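Local coordinates for protein alpha-L-rhamnosidase (Streptomyces avermitilis, PDB 3W5M) that hydrolyses terminal non-reducing alpha-L-rhamnose residues, releasing L-rhamnose from citrus flavonoids and gum arabic, and binds L-rhamnose through a calcium-dependent carbohydrate-binding module, at residues Arg481-Glu493 and Leu501-Leu513. Sequence-based numbering, arbitrary orientation.
Sequences RIAKELPARKVTE and LDLGQNMVGSVRL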
loop_
_atom_site.group_PDB
_atom_site.type_symbol
_atom_site.label_atom_id
_atom_site.label_comp_id
_atom_site.label_asym_id
_atom_site.label_seq_id
_atom_site.Cartn_x
_atom_site.Cartn_y
_atom_site.Cartn_z
ATOM N N ARG A 481 -10.549 0.480 2.393
ATOM C CA ARG A 481 -11.846 -0.127 2.763
ATOM C C ARG A 481 -11.972 -1.457 2.049
ATOM O O ARG A 481 -11.251 -1.706 1.096
ATOM C CB ARG A 481 -13.045 0.784 2.390
ATOM C CG ARG A 481 -13.032 2.129 3.122
ATOM C CD ARG A 481 -14.148 3.031 2.624
ATOM N NE ARG A 481 -14.023 4.277 3.346
ATOM C CZ ARG A 481 -14.416 5.455 2.911
ATOM N NH1 ARG A 481 -15.004 5.583 1.731
ATOM N NH2 ARG A 481 -14.210 6.504 3.681
ATOM N N ILE A 482 -12.848 -2.339 2.548
ATOM C CA ILE A 482 -13.138 -3.603 1.839
ATOM C C ILE A 482 -13.918 -3.253 0.586
ATOM O O ILE A 482 -14.943 -2.549 0.653
ATOM C CB ILE A 482 -13.938 -4.574 2.744
ATOM C CG1 ILE A 482 -13.073 -4.949 3.953
ATOM C CG2 ILE A 482 -14.429 -5.815 1.967
ATOM C CD1 ILE A 482 -13.839 -5.626 5.059
ATOM N N ALA A 483 -13.418 -3.687 -0.568
ATOM C CA ALA A 483 -14.054 -3.332 -1.833
ATOM C C ALA A 483 -14.877 -4.499 -2.346
ATOM O O ALA A 483 -15.803 -4.307 -3.135
ATOM C CB ALA A 483 -12.998 -2.953 -2.855
ATOM N N LYS A 484 -14.508 -5.710 -1.940
ATOM C CA LYS A 484 -15.234 -6.937 -2.362
ATOM C C LYS A 484 -14.788 -8.145 -1.577
ATOM O O LYS A 484 -13.740 -8.122 -0.921
ATOM C CB LYS A 484 -15.144 -7.211 -3.866
ATOM C CG LYS A 484 -13.762 -7.281 -4.450
ATOM C CD LYS A 484 -13.858 -7.562 -5.948
ATOM C CE LYS A 484 -13.978 -9.044 -6.210
ATOM N NZ LYS A 484 -14.981 -9.299 -7.273
ATOM N N GLU A 485 -15.629 -9.182 -1.609
ATOM C CA GLU A 485 -15.330 -10.441 -0.947
ATOM C C GLU A 485 -15.098 -11.519 -2.014
ATOM O O GLU A 485 -15.722 -11.462 -3.076
ATOM C CB GLU A 485 -16.474 -10.822 -0.008
ATOM C CG GLU A 485 -16.612 -9.859 1.165
ATOM C CD GLU A 485 -17.617 -10.313 2.214
ATOM O OE1 GLU A 485 -18.415 -11.255 1.949
ATOM O OE2 GLU A 485 -17.612 -9.724 3.319
ATOM N N LEU A 486 -14.186 -12.452 -1.748
ATOM C CA LEU A 486 -13.923 -13.592 -2.627
ATOM C C LEU A 486 -14.187 -14.886 -1.879
ATOM O O LEU A 486 -13.371 -15.292 -1.059
ATOM C CB LEU A 486 -12.464 -13.589 -3.129
ATOM C CG LEU A 486 -11.990 -12.469 -4.075
ATOM C CD1 LEU A 486 -10.499 -12.572 -4.362
ATOM C CD2 LEU A 486 -12.785 -12.469 -5.383
ATOM N N PRO A 487 -15.319 -15.559 -2.167
ATOM C CA PRO A 487 -15.568 -16.826 -1.450
ATOM C C PRO A 487 -14.545 -17.860 -1.901
ATOM O O PRO A 487 -14.082 -17.792 -3.023
ATOM C CB PRO A 487 -16.979 -17.239 -1.917
ATOM C CG PRO A 487 -17.581 -16.021 -2.527
ATOM C CD PRO A 487 -16.438 -15.185 -3.051
ATOM N N ALA A 488 -14.174 -18.795 -1.038
ATOM C CA ALA A 488 -13.274 -19.864 -1.429
ATOM C C ALA A 488 -13.954 -20.648 -2.550
ATOM O O ALA A 488 -15.168 -20.851 -2.507
ATOM C CB ALA A 488 -12.973 -20.753 -0.254
ATOM N N ARG A 489 -13.183 -21.033 -3.564
ATOM C CA ARG A 489 -13.727 -21.671 -4.756
ATOM C C ARG A 489 -13.611 -23.181 -4.670
ATOM O O ARG A 489 -14.335 -23.897 -5.361
ATOM C CB ARG A 489 -12.997 -21.167 -6.000
ATOM C CG ARG A 489 -13.214 -19.691 -6.270
ATOM C CD ARG A 489 -12.455 -19.229 -7.508
ATOM N NE ARG A 489 -13.045 -19.604 -8.808
ATOM C CZ ARG A 489 -14.350 -19.734 -9.083
ATOM N NH1 ARG A 489 -15.290 -19.523 -8.158
ATOM N NH2 ARG A 489 -14.717 -20.081 -10.309
ATOM N N LYS A 490 -12.684 -23.657 -3.840
ATOM C CA LYS A 490 -12.512 -25.084 -3.553
ATOM C C LYS A 490 -11.655 -25.309 -2.310
ATOM O O LYS A 490 -10.874 -24.437 -1.896
ATOM C CB LYS A 490 -11.883 -25.832 -4.735
ATOM C CG LYS A 490 -10.434 -25.479 -4.991
ATOM C CD LYS A 490 -9.769 -26.543 -5.843
ATOM C CE LYS A 490 -8.466 -26.004 -6.391
ATOM N NZ LYS A 490 -7.630 -27.031 -7.067
ATOM N N VAL A 491 -11.809 -26.501 -1.742
ATOM C CA VAL A 491 -11.088 -26.954 -0.561
ATOM C C VAL A 491 -10.352 -28.231 -0.946
ATOM O O VAL A 491 -10.953 -29.160 -1.498
ATOM C CB VAL A 491 -12.077 -27.255 0.592
ATOM C CG1 VAL A 491 -11.346 -27.752 1.832
ATOM C CG2 VAL A 491 -12.891 -26.025 0.927
ATOM N N THR A 492 -9.051 -28.270 -0.702
ATOM C CA THR A 492 -8.296 -29.502 -0.851
ATOM C C THR A 492 -7.729 -29.894 0.515
ATOM O O THR A 492 -7.691 -29.081 1.436
ATOM C CB THR A 492 -7.150 -29.399 -1.889
ATOM O OG1 THR A 492 -6.168 -28.453 -1.453
ATOM C CG2 THR A 492 -7.665 -28.985 -3.236
ATOM N N GLU A 493 -7.314 -31.148 0.644
ATOM C CA GLU A 493 -6.632 -31.624 1.839
ATOM C C GLU A 493 -5.377 -32.357 1.398
ATOM O O GLU A 493 -5.400 -33.594 1.273
ATOM C CB GLU A 493 -7.558 -32.545 2.659
ATOM C CG GLU A 493 -6.939 -33.003 3.978
ATOM C CD GLU A 493 -7.834 -33.944 4.807
ATOM O OE1 GLU A 493 -8.970 -34.282 4.381
ATOM O OE2 GLU A 493 -7.389 -34.343 5.910
ATOM N N LEU A 501 -7.476 -23.762 0.881
ATOM C CA LEU A 501 -8.647 -23.206 0.226
ATOM C C LEU A 501 -8.175 -22.196 -0.807
ATOM O O LEU A 501 -7.328 -21.340 -0.508
ATOM C CB LEU A 501 -9.629 -22.577 1.230
ATOM C CG LEU A 501 -10.450 -23.506 2.147
ATOM C CD1 LEU A 501 -9.596 -24.087 3.259
ATOM C CD2 LEU A 501 -11.696 -22.834 2.710
ATOM N N ASP A 502 -8.696 -22.338 -2.020
ATOM C CA ASP A 502 -8.305 -21.527 -3.169
ATOM C C ASP A 502 -9.353 -20.466 -3.406
ATOM O O ASP A 502 -10.524 -20.774 -3.615
ATOM C CB ASP A 502 -8.193 -22.404 -4.404
ATOM C CG ASP A 502 -7.715 -21.651 -5.639
ATOM O OD1 ASP A 502 -7.467 -20.429 -5.597
ATOM O OD2 ASP A 502 -7.546 -22.322 -6.677
ATOM N N LEU A 503 -8.922 -19.204 -3.345
ATOM C CA LEU A 503 -9.805 -18.076 -3.570
ATOM C C LEU A 503 -9.864 -17.704 -5.070
ATOM O O LEU A 503 -10.692 -16.893 -5.471
ATOM C CB LEU A 503 -9.356 -16.868 -2.718
ATOM C CG LEU A 503 -9.418 -16.964 -1.189
ATOM C CD1 LEU A 503 -9.343 -15.582 -0.574
ATOM C CD2 LEU A 503 -10.684 -17.653 -0.711
ATOM N N GLY A 504 -8.970 -18.292 -5.860
ATOM C CA GLY A 504 -9.025 -18.199 -7.328
ATOM C C GLY A 504 -8.387 -16.935 -7.856
ATOM O O GLY A 504 -8.264 -16.748 -9.084
ATOM N N GLN A 505 -7.977 -16.063 -6.938
ATOM C CA GLN A 505 -7.387 -14.764 -7.329
ATOM C C GLN A 505 -6.359 -14.393 -6.274
ATOM O O GLN A 505 -6.648 -14.523 -5.093
ATOM C CB GLN A 505 -8.485 -13.678 -7.415
ATOM C CG GLN A 505 -7.941 -12.231 -7.540
ATOM C CD GLN A 505 -7.190 -11.950 -8.853
ATOM O OE1 GLN A 505 -7.732 -12.161 -9.941
ATOM N NE2 GLN A 505 -5.937 -11.496 -8.751
ATOM N N ASN A 506 -5.177 -13.928 -6.682
ATOM C CA ASN A 506 -4.175 -13.470 -5.737
ATOM C C ASN A 506 -4.623 -12.074 -5.271
ATOM O O ASN A 506 -4.542 -11.114 -6.039
ATOM C CB ASN A 506 -2.791 -13.398 -6.415
ATOM C CG ASN A 506 -1.628 -13.218 -5.433
ATOM O OD1 ASN A 506 -1.760 -13.368 -4.209
ATOM N ND2 ASN A 506 -0.454 -12.868 -5.988
ATOM N N MET A 507 -5.070 -11.978 -4.008
ATOM C CA MET A 507 -5.735 -10.794 -3.488
ATOM C C MET A 507 -4.967 -10.240 -2.281
ATOM O O MET A 507 -3.980 -10.846 -1.785
ATOM C CB MET A 507 -7.181 -11.137 -3.063
ATOM C CG MET A 507 -7.227 -12.206 -1.982
ATOM S SD MET A 507 -8.687 -12.039 -0.908
ATOM C CE MET A 507 -8.118 -10.747 0.222
ATOM N N VAL A 508 -5.388 -9.064 -1.813
ATOM C CA VAL A 508 -4.736 -8.448 -0.661
ATOM C C VAL A 508 -5.796 -8.029 0.324
ATOM O O VAL A 508 -6.773 -7.362 -0.056
ATOM C CB VAL A 508 -3.879 -7.224 -1.061
ATOM C CG1 VAL A 508 -3.192 -6.609 0.158
ATOM C CG2 VAL A 508 -2.842 -7.628 -2.090
ATOM N N GLY A 509 -5.571 -8.373 1.591
ATOM C CA GLY A 509 -6.587 -8.142 2.641
ATOM C C GLY A 509 -6.483 -9.241 3.670
ATOM O O GLY A 509 -5.378 -9.626 4.080
ATOM N N SER A 510 -7.625 -9.747 4.133
ATOM C CA SER A 510 -7.576 -10.822 5.126
ATOM C C SER A 510 -8.907 -11.583 5.027
ATOM O O SER A 510 -9.794 -11.168 4.305
ATOM C CB SER A 510 -7.347 -10.258 6.555
ATOM O OG SER A 510 -8.347 -9.321 6.911
ATOM N N VAL A 511 -9.057 -12.677 5.754
ATOM C CA VAL A 511 -10.226 -13.511 5.547
ATOM C C VAL A 511 -11.293 -13.297 6.623
ATOM O O VAL A 511 -11.043 -12.688 7.647
ATOM C CB VAL A 511 -9.836 -15.005 5.426
ATOM C CG1 VAL A 511 -8.639 -15.153 4.515
ATOM C CG2 VAL A 511 -9.583 -15.634 6.787
ATOM N N ARG A 512 -12.493 -13.762 6.349
ATOM C CA ARG A 512 -13.467 -14.048 7.399
ATOM C C ARG A 512 -13.478 -15.553 7.557
ATOM O O ARG A 512 -13.647 -16.288 6.556
ATOM C CB ARG A 512 -14.854 -13.573 6.971
ATOM C CG ARG A 512 -15.950 -14.037 7.937
ATOM C CD ARG A 512 -17.255 -13.279 7.751
ATOM N NE ARG A 512 -17.820 -13.498 6.424
ATOM C CZ ARG A 512 -17.790 -12.596 5.448
ATOM N NH1 ARG A 512 -17.232 -11.406 5.644
ATOM N NH2 ARG A 512 -18.319 -12.897 4.273
ATOM N N LEU A 513 -13.302 -16.001 8.799
ATOM C CA LEU A 513 -13.339 -17.412 9.163
ATOM C C LEU A 513 -14.657 -17.651 9.881
ATOM O O LEU A 513 -14.996 -16.881 10.807
ATOM C CB LEU A 513 -12.183 -17.715 10.101
ATOM C CG LEU A 513 -12.094 -19.089 10.748
ATOM C CD1 LEU A 513 -11.846 -20.190 9.698
ATOM C CD2 LEU A 513 -11.041 -19.097 11.844
HETATM O O HOH W 1 -13.417 -16.277 -5.147
#
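R512 grips the carboxylate of E485 end-on. Its NH2 lies 2.8 Å from E485 OE1 and its NH1 2.9 Å from E485 OE2. Both oxygens lie near the guanidinium plane, but the carboxylate is turned 44° from it, and each N-H comes from above the carboxylate plane. R512 NH1 has a second acidic partner, E562. L486 points toward 501-513, where its CD1 sits 3.8 Å from both Q505 CB and M507 CB. W618 of helix 607-622 touches all three side chains. Q505 NE2 hydrogen-bonds T891 O and also N506 O. Strands 480-493 and 498-503 form an antiparallel beta hairpin within a large mixed sheet, with 501-513 in the concanavalin-like domain. V491 and L501 are a non-hydrogen-bonded pair, lying side by side with V491 CG2 3.7 Å from L501 CG. On the other face the extended K490 chain passes obliquely over D502, its CG against D502 CB. R489 N gives a nearly straight bond to D502 O (2.7 Å), and D502 N bonds K490 O (3.0 Å). D502 OD1 accepts from G504 N, an Asx turn, and pairs with R571. L503 CD2 packs tightly on A488 CA at 3.5 Å. A water donates to both P487 O and L503 O.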